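Long-range contact in aminotransferase (Streptomyces pactum, PDB 4ZM4), which belongs to the class-III aminotransferases, enzymes that depend on pyridoxal 5'-phosphate, and forms a two-chain assembly: residues 401-413 with 434-446. The protein carries 1 engineered substitution. Sequence-based numbering, arbitrary orientation.
Sequences RLQTLAQKEGVYF and KVAGALQRSLVGL
Val435 meets Val411 where strand 411-412 runs past the helix, two compact branched side chains bringing their CG2 methyls together. One turn on, Ala438 takes the same methyl: its CB lies 3.4 Å from Val411 CG2 and also touches Glu409 CB, an approach that so small a side chain permits. Leu439 is long enough to bring CD2 within 3.9 Å of Phe413 CE2, the side chains crossing at a slant. Arg441 forms a salt bridge with Glu409, NE and NH2 both 3.1 Å from Glu409 OE1 and on the same face of the carboxylate, whose plane is turned 69° from the guanidinium. In this C-terminal part of the class-III aminotransferase, the axes of 401-408 and 434-444 run at 128°, nearer antiparallel than parallel; a Schellman motif at Gly410, whose positive phi glycine adopts easily, leads into the strand. Ser442, small enough for the closest backbone approach, sets CB against Leu405 CB, while OG, anti to the carbonyl carbon (chi1 -53°), donates a hydrogen bond to Ala438 O (2.7 Å). Leu443 CD2 meets Leu402 CD1 at 3.5 Å, and Phe353 of helix 334-355 touches both leucines. Gly445 O shares a water with Arg401 NH1, which also donates to Leu446 O (2.8 Å), while Leu446 CD1 packs against Leu402 and Leu405.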
# COMPACT_ATOMS: atom_id res chain seq x y z
N ARG B 401 27.45 2.06 -17.45
CA ARG B 401 27.93 1.41 -18.67
C ARG B 401 28.23 -0.03 -18.35
O ARG B 401 27.79 -0.94 -19.07
CB ARG B 401 29.16 2.16 -19.19
CG ARG B 401 29.55 1.87 -20.63
CD ARG B 401 30.05 3.12 -21.32
NE ARG B 401 31.13 3.86 -20.71
CZ ARG B 401 32.41 3.50 -20.68
NH1 ARG B 401 32.79 2.30 -21.13
NH2 ARG B 401 33.29 4.32 -20.16
N LEU B 402 28.87 -0.26 -17.21
CA LEU B 402 29.09 -1.63 -16.70
C LEU B 402 27.81 -2.46 -16.56
O LEU B 402 27.81 -3.65 -16.87
CB LEU B 402 29.82 -1.60 -15.36
CG LEU B 402 30.26 -2.95 -14.81
CD1 LEU B 402 31.36 -3.54 -15.68
CD2 LEU B 402 30.73 -2.81 -13.36
N GLN B 403 26.71 -1.87 -16.10
CA GLN B 403 25.52 -2.69 -15.89
C GLN B 403 24.81 -3.07 -17.20
O GLN B 403 24.27 -4.16 -17.28
CB GLN B 403 24.55 -2.13 -14.81
CG GLN B 403 23.32 -1.37 -15.25
CD GLN B 403 22.26 -2.14 -16.01
OE1 GLN B 403 21.87 -1.71 -17.07
NE2 GLN B 403 21.72 -3.19 -15.44
N THR B 404 24.82 -2.19 -18.20
CA THR B 404 24.36 -2.58 -19.58
C THR B 404 25.14 -3.78 -20.07
O THR B 404 24.57 -4.72 -20.63
CB THR B 404 24.51 -1.41 -20.59
OG1 THR B 404 23.63 -0.35 -20.24
CG2 THR B 404 24.22 -1.84 -22.01
N LEU B 405 26.46 -3.76 -19.87
CA LEU B 405 27.33 -4.83 -20.36
C LEU B 405 27.06 -6.11 -19.61
O LEU B 405 26.98 -7.19 -20.21
CB LEU B 405 28.80 -4.42 -20.24
CG LEU B 405 29.28 -3.37 -21.27
CD1 LEU B 405 30.55 -2.67 -20.81
CD2 LEU B 405 29.46 -4.01 -22.64
N ALA B 406 26.91 -6.00 -18.29
CA ALA B 406 26.61 -7.15 -17.43
C ALA B 406 25.27 -7.75 -17.79
O ALA B 406 25.14 -8.96 -17.90
CB ALA B 406 26.62 -6.74 -15.96
N GLN B 407 24.28 -6.90 -18.03
CA GLN B 407 22.94 -7.35 -18.39
C GLN B 407 22.97 -8.17 -19.66
O GLN B 407 22.34 -9.23 -19.72
CB GLN B 407 21.99 -6.18 -18.55
CG GLN B 407 20.52 -6.58 -18.71
CD GLN B 407 19.57 -5.38 -18.71
OE1 GLN B 407 19.59 -4.55 -17.79
NE2 GLN B 407 18.72 -5.29 -19.74
N LYS B 408 23.73 -7.72 -20.66
CA LYS B 408 23.95 -8.49 -21.86
C LYS B 408 24.64 -9.80 -21.61
O LYS B 408 24.36 -10.79 -22.29
CB LYS B 408 24.79 -7.73 -22.88
CG LYS B 408 24.05 -6.60 -23.53
CD LYS B 408 25.05 -5.80 -24.34
CE LYS B 408 24.35 -4.83 -25.27
NZ LYS B 408 25.21 -4.67 -26.46
N GLU B 409 25.59 -9.83 -20.67
CA GLU B 409 26.22 -11.09 -20.27
C GLU B 409 25.30 -11.99 -19.43
O GLU B 409 25.69 -13.08 -19.05
CB GLU B 409 27.52 -10.83 -19.50
CG GLU B 409 28.60 -10.11 -20.30
CD GLU B 409 29.07 -10.89 -21.52
OE1 GLU B 409 28.95 -12.13 -21.56
OE2 GLU B 409 29.63 -10.25 -22.43
N GLY B 410 24.09 -11.53 -19.10
CA GLY B 410 23.12 -12.33 -18.35
C GLY B 410 23.14 -12.15 -16.86
O GLY B 410 22.78 -13.06 -16.12
N VAL B 411 23.54 -10.97 -16.40
CA VAL B 411 23.52 -10.63 -14.96
C VAL B 411 22.87 -9.24 -14.82
O VAL B 411 23.35 -8.28 -15.42
CB VAL B 411 24.94 -10.61 -14.38
CG1 VAL B 411 24.96 -10.10 -12.92
CG2 VAL B 411 25.56 -12.00 -14.45
N TYR B 412 21.80 -9.15 -14.04
CA TYR B 412 21.15 -7.88 -13.79
C TYR B 412 21.44 -7.37 -12.39
O TYR B 412 21.12 -8.03 -11.40
CB TYR B 412 19.63 -7.97 -13.98
CG TYR B 412 18.93 -6.67 -13.69
CD1 TYR B 412 18.97 -5.63 -14.58
CD2 TYR B 412 18.27 -6.46 -12.48
CE1 TYR B 412 18.36 -4.41 -14.32
CE2 TYR B 412 17.65 -5.24 -12.20
CZ TYR B 412 17.70 -4.22 -13.13
OH TYR B 412 17.08 -3.01 -12.87
N PHE B 413 21.96 -6.14 -12.32
CA PHE B 413 21.89 -5.32 -11.13
C PHE B 413 21.40 -3.91 -11.52
O PHE B 413 21.42 -3.59 -12.68
CB PHE B 413 23.23 -5.30 -10.38
CG PHE B 413 24.40 -4.92 -11.22
CD1 PHE B 413 24.74 -3.60 -11.37
CD2 PHE B 413 25.16 -5.87 -11.86
CE1 PHE B 413 25.81 -3.23 -12.15
CE2 PHE B 413 26.24 -5.51 -12.63
CZ PHE B 413 26.58 -4.19 -12.78
N LYS B 434 29.41 -18.10 -11.99
CA LYS B 434 28.92 -17.53 -13.26
C LYS B 434 28.88 -16.01 -13.22
O LYS B 434 29.18 -15.36 -14.21
CB LYS B 434 27.52 -18.04 -13.60
CG LYS B 434 27.47 -19.50 -14.01
CD LYS B 434 26.13 -19.85 -14.65
CE LYS B 434 26.01 -21.35 -14.88
NZ LYS B 434 24.77 -21.69 -15.63
N VAL B 435 28.49 -15.44 -12.09
CA VAL B 435 28.44 -13.99 -11.99
C VAL B 435 29.83 -13.39 -12.21
O VAL B 435 30.00 -12.42 -12.94
CB VAL B 435 27.84 -13.53 -10.65
CG1 VAL B 435 28.09 -12.05 -10.41
CG2 VAL B 435 26.34 -13.86 -10.62
N ALA B 436 30.82 -14.02 -11.58
CA ALA B 436 32.22 -13.62 -11.72
C ALA B 436 32.65 -13.54 -13.19
O ALA B 436 33.16 -12.52 -13.64
CB ALA B 436 33.11 -14.62 -10.98
N GLY B 437 32.43 -14.62 -13.92
CA GLY B 437 32.70 -14.68 -15.33
C GLY B 437 32.03 -13.56 -16.08
O GLY B 437 32.66 -12.86 -16.88
N ALA B 438 30.73 -13.35 -15.79
CA ALA B 438 29.96 -12.31 -16.47
C ALA B 438 30.52 -10.91 -16.17
O ALA B 438 30.56 -10.07 -17.05
CB ALA B 438 28.49 -12.42 -16.12
N LEU B 439 30.95 -10.67 -14.93
CA LEU B 439 31.49 -9.36 -14.55
C LEU B 439 32.86 -9.12 -15.15
O LEU B 439 33.18 -7.99 -15.54
CB LEU B 439 31.52 -9.18 -13.02
CG LEU B 439 30.13 -9.00 -12.37
CD1 LEU B 439 30.21 -9.13 -10.85
CD2 LEU B 439 29.52 -7.65 -12.74
N GLN B 440 33.67 -10.17 -15.18
CA GLN B 440 34.99 -10.16 -15.84
C GLN B 440 34.85 -9.75 -17.33
O GLN B 440 35.47 -8.80 -17.79
CB GLN B 440 35.64 -11.54 -15.70
CG GLN B 440 36.39 -12.10 -16.90
CD GLN B 440 37.78 -11.57 -17.00
OE1 GLN B 440 38.45 -11.36 -15.99
NE2 GLN B 440 38.26 -11.35 -18.23
N ARG B 441 33.97 -10.45 -18.04
CA ARG B 441 33.73 -10.17 -19.45
C ARG B 441 33.21 -8.74 -19.66
O ARG B 441 33.66 -8.05 -20.58
CB ARG B 441 32.76 -11.21 -20.04
CG ARG B 441 33.46 -12.31 -20.83
CD ARG B 441 32.88 -13.72 -20.69
NE ARG B 441 31.44 -13.72 -20.48
CZ ARG B 441 30.79 -14.54 -19.64
NH1 ARG B 441 31.45 -15.46 -18.93
NH2 ARG B 441 29.47 -14.44 -19.52
N SER B 442 32.34 -8.26 -18.78
CA SER B 442 31.80 -6.92 -18.89
C SER B 442 32.87 -5.85 -18.64
O SER B 442 32.87 -4.80 -19.29
CB SER B 442 30.62 -6.74 -17.93
OG SER B 442 29.66 -7.77 -18.12
N LEU B 443 33.77 -6.09 -17.70
CA LEU B 443 34.81 -5.09 -17.41
C LEU B 443 35.76 -4.95 -18.58
O LEU B 443 36.23 -3.87 -18.87
CB LEU B 443 35.59 -5.42 -16.12
CG LEU B 443 34.88 -5.24 -14.79
CD1 LEU B 443 35.68 -5.92 -13.68
CD2 LEU B 443 34.63 -3.78 -14.45
N VAL B 444 36.05 -6.06 -19.25
CA VAL B 444 36.97 -6.05 -20.39
C VAL B 444 36.39 -5.19 -21.52
O VAL B 444 37.15 -4.54 -22.25
CB VAL B 444 37.36 -7.49 -20.83
CG1 VAL B 444 38.26 -7.47 -22.05
CG2 VAL B 444 38.08 -8.21 -19.69
N GLY B 445 35.06 -5.13 -21.63
CA GLY B 445 34.38 -4.27 -22.61
C GLY B 445 34.24 -2.80 -22.21
O GLY B 445 33.70 -1.98 -22.96
N LEU B 446 34.71 -2.45 -21.02
CA LEU B 446 34.52 -1.11 -20.46
C LEU B 446 35.53 -0.13 -21.05
O LEU B 446 35.30 1.06 -21.02
CB LEU B 446 34.63 -1.16 -18.93
CG LEU B 446 33.94 -0.09 -18.08
CD1 LEU B 446 32.44 -0.07 -18.27
CD2 LEU B 446 34.25 -0.31 -16.61
O HOH W 1 32.00 -0.02 -23.23